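Sulfatase (Bacteroides fragilis CAG:558, PDB 6USS) probably acts as a calcium-dependent arylsulfatase of the gut microbiome, hydrolysing sulfate esters, here with an engineered replacement at the catalytic position. Local coordinates at residues S321-L326 with S346-A351. The protein carries 1 engineered substitution. Numbering follows the deposited sequence.
Sequences SDNGGL and SGKGSA. With CA (calcium ion), chain C.
Lys348 meets Gly325 with its backbone N, and Gly324 and Asn323 with its side chain. The hydrogen bond that joins the segments runs from Lys348 N to Gly325 O, 2.8 Å long and nearly straight (170° at the hydrogen), with the donor arriving 42° above the carbonyl plane. The same oxygen also takes a CA-H...O contact from Gly347 CA at 3.5 Å; without a side chain, Gly347 can sit this close. Beside it, Lys348 CB rests 3.2 Å from Gly324 O, and Lys348 CB also lies 4.0 Å from Leu326 CA.

From there the lysine runs toward the calcium site, where its NZ forms a salt bridge with Asp43, itself a calcium ligand, which ties the lysine to the site through a second-shell link. CG is anti to the backbone N (chi1 177°) and the chain beyond it is extended; it crosses the side chain of Asn323 obliquely, and NZ ends 4.0 Å from the calcium ion. Asp322 grips the metal unevenly with both carboxylate oxygens, OD2 at 2.2 Å from calcium and OD1 at 2.8 Å; Arg92 also bonds to OD2. Asp42, Asp43, Asn323 and Cys88 complete the site. Cys88 is engineered, at a position predicted to be 3-oxoalanine in the mature enzyme.

What presents Lys348 is a type II turn from Gly347 to Ser350, closed by a hydrogen bond from Ser350 N to Gly347 O and with Gly349 at its third position. The largely buried segment 321-326 leaves the C-terminal end of strand 315-321, placing Asp322 and Asn323 at the metal. Acidic ligands and an asparagine gathered at strand ends around calcium, beside the 3-oxoalanine position and a nearby lysine, are the hallmark of the sulfatase active site in the alkaline phosphatase-like fold.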
ATOM      1  N   SER A 321      -3.368 -24.435  -6.066  1.00 16.95           N
ATOM      2  CA  SER A 321      -4.518 -24.015  -6.848  1.00 18.66           C
ATOM      3  C   SER A 321      -5.687 -23.771  -5.905  1.00 17.78           C
ATOM      4  O   SER A 321      -5.774 -24.365  -4.828  1.00 15.25           O
ATOM      5  CB  SER A 321      -4.896 -25.055  -7.912  1.00 20.60           C
ATOM      6  OG  SER A 321      -6.074 -24.648  -8.588  1.00 23.25           O
ATOM      7  N   ASP A 322      -6.611 -22.910  -6.328  1.00 18.64           N
ATOM      8  CA  ASP A 322      -7.649 -22.445  -5.419  1.00 19.96           C
ATOM      9  C   ASP A 322      -8.933 -23.270  -5.449  1.00 16.01           C
ATOM     10  O   ASP A 322      -9.740 -23.126  -4.529  1.00 16.99           O
ATOM     11  CB  ASP A 322      -7.985 -20.975  -5.703  1.00 18.16           C
ATOM     12  CG  ASP A 322      -8.848 -20.805  -6.933  1.00 25.66           C
ATOM     13  OD1 ASP A 322      -8.738 -21.631  -7.871  1.00 22.54           O
ATOM     14  OD2 ASP A 322      -9.660 -19.858  -6.945  1.00 19.88           O
ATOM     15  N   ASN A 323      -9.165 -24.088  -6.476  1.00 16.42           N
ATOM     16  CA  ASN A 323     -10.303 -25.017  -6.495  1.00 20.89           C
ATOM     17  C   ASN A 323     -10.169 -25.926  -7.714  1.00 20.03           C
ATOM     18  O   ASN A 323      -9.231 -25.799  -8.508  1.00 18.96           O
ATOM     19  CB  ASN A 323     -11.662 -24.303  -6.488  1.00 16.45           C
ATOM     20  CG  ASN A 323     -11.810 -23.307  -7.617  1.00 21.76           C
ATOM     21  OD1 ASN A 323     -11.844 -23.688  -8.795  1.00 23.11           O
ATOM     22  ND2 ASN A 323     -11.917 -22.023  -7.268  1.00 16.09           N
ATOM     23  N   GLY A 324     -11.119 -26.864  -7.848  1.00 18.89           N
ATOM     24  CA  GLY A 324     -11.054 -27.840  -8.922  1.00 18.10           C
ATOM     25  C   GLY A 324     -11.304 -27.243 -10.299  1.00 19.74           C
ATOM     26  O   GLY A 324     -11.844 -26.148 -10.464  1.00 20.94           O
ATOM     27  N   GLY A 325     -10.883 -27.975 -11.323  1.00 17.50           N
ATOM     28  CA  GLY A 325     -11.118 -27.519 -12.679  1.00 18.08           C
ATOM     29  C   GLY A 325     -12.599 -27.456 -13.000  1.00 18.66           C
ATOM     30  O   GLY A 325     -13.420 -28.163 -12.416  1.00 21.29           O
ATOM     31  N   LEU A 326     -12.946 -26.575 -13.933  1.00 16.89           N
ATOM     32  CA  LEU A 326     -14.335 -26.438 -14.361  1.00 20.63           C
ATOM     33  C   LEU A 326     -14.758 -27.660 -15.170  1.00 16.75           C
ATOM     34  O   LEU A 326     -14.231 -27.911 -16.258  1.00 18.38           O
ATOM     35  CB  LEU A 326     -14.509 -25.162 -15.180  1.00 17.34           C
ATOM     36  CG  LEU A 326     -15.887 -24.871 -15.757  1.00 18.84           C
ATOM     37  CD1 LEU A 326     -16.849 -24.570 -14.648  1.00 17.27           C
ATOM     38  CD2 LEU A 326     -15.806 -23.698 -16.706  1.00 18.00           C
ATOM     39  N   SER A 346     -16.364 -35.007 -10.544  1.00 16.57           N
ATOM     40  CA  SER A 346     -16.914 -33.677 -10.808  1.00 17.61           C
ATOM     41  C   SER A 346     -15.771 -32.644 -10.713  1.00 22.01           C
ATOM     42  O   SER A 346     -14.620 -32.918 -11.094  1.00 22.48           O
ATOM     43  CB  SER A 346     -18.109 -33.441  -9.884  1.00 17.44           C
ATOM     44  OG  SER A 346     -18.664 -32.150 -10.045  1.00 18.87           O
ATOM     45  N   GLY A 347     -16.056 -31.435 -10.224  1.00 19.00           N
ATOM     46  CA  GLY A 347     -15.063 -30.384 -10.251  1.00 19.86           C
ATOM     47  C   GLY A 347     -15.537 -29.113  -9.592  1.00 18.81           C
ATOM     48  O   GLY A 347     -16.291 -29.165  -8.615  1.00 21.76           O
ATOM     49  N   LYS A 348     -15.127 -27.972 -10.148  1.00 20.34           N
ATOM     50  CA  LYS A 348     -15.399 -26.675  -9.538  1.00 22.28           C
ATOM     51  C   LYS A 348     -16.861 -26.555  -9.132  1.00 19.75           C
ATOM     52  O   LYS A 348     -17.756 -26.892  -9.906  1.00 21.45           O
ATOM     53  CB  LYS A 348     -15.025 -25.544 -10.498  1.00 17.23           C
ATOM     54  CG  LYS A 348     -15.353 -24.168  -9.925  1.00 15.60           C
ATOM     55  CD  LYS A 348     -14.796 -23.073 -10.765  1.00 15.80           C
ATOM     56  CE  LYS A 348     -14.969 -21.739 -10.047  1.00 17.62           C
ATOM     57  NZ  LYS A 348     -14.362 -20.640 -10.811  1.00 11.45           N
ATOM     58  N   GLY A 349     -17.092 -26.095  -7.894  1.00 18.24           N
ATOM     59  CA  GLY A 349     -18.422 -25.968  -7.344  1.00 20.04           C
ATOM     60  C   GLY A 349     -18.925 -27.186  -6.593  1.00 22.92           C
ATOM     61  O   GLY A 349     -19.926 -27.080  -5.876  1.00 21.26           O
ATOM     62  N   SER A 350     -18.262 -28.335  -6.740  1.00 23.62           N
ATOM     63  CA  SER A 350     -18.671 -29.582  -6.107  1.00 19.26           C
ATOM     64  C   SER A 350     -17.988 -29.765  -4.764  1.00 24.19           C
ATOM     65  O   SER A 350     -16.829 -29.386  -4.573  1.00 25.74           O
ATOM     66  CB  SER A 350     -18.345 -30.790  -6.982  1.00 19.94           C
ATOM     67  OG  SER A 350     -18.972 -31.945  -6.457  1.00 19.21           O
ATOM     68  N   ALA A 351     -18.711 -30.380  -3.838  1.00 17.75           N
ATOM     69  CA  ALA A 351     -18.077 -30.824  -2.609  1.00 19.40           C
ATOM     70  C   ALA A 351     -17.323 -32.134  -2.798  1.00 22.08           C
ATOM     71  O   ALA A 351     -16.584 -32.540  -1.891  1.00 19.51           O
ATOM     72  CB  ALA A 351     -19.122 -30.955  -1.501  1.00 20.64           C
TER
HETATM   73 CA    CA C 601     -11.040 -20.183  -8.675  1.00 22.43          CA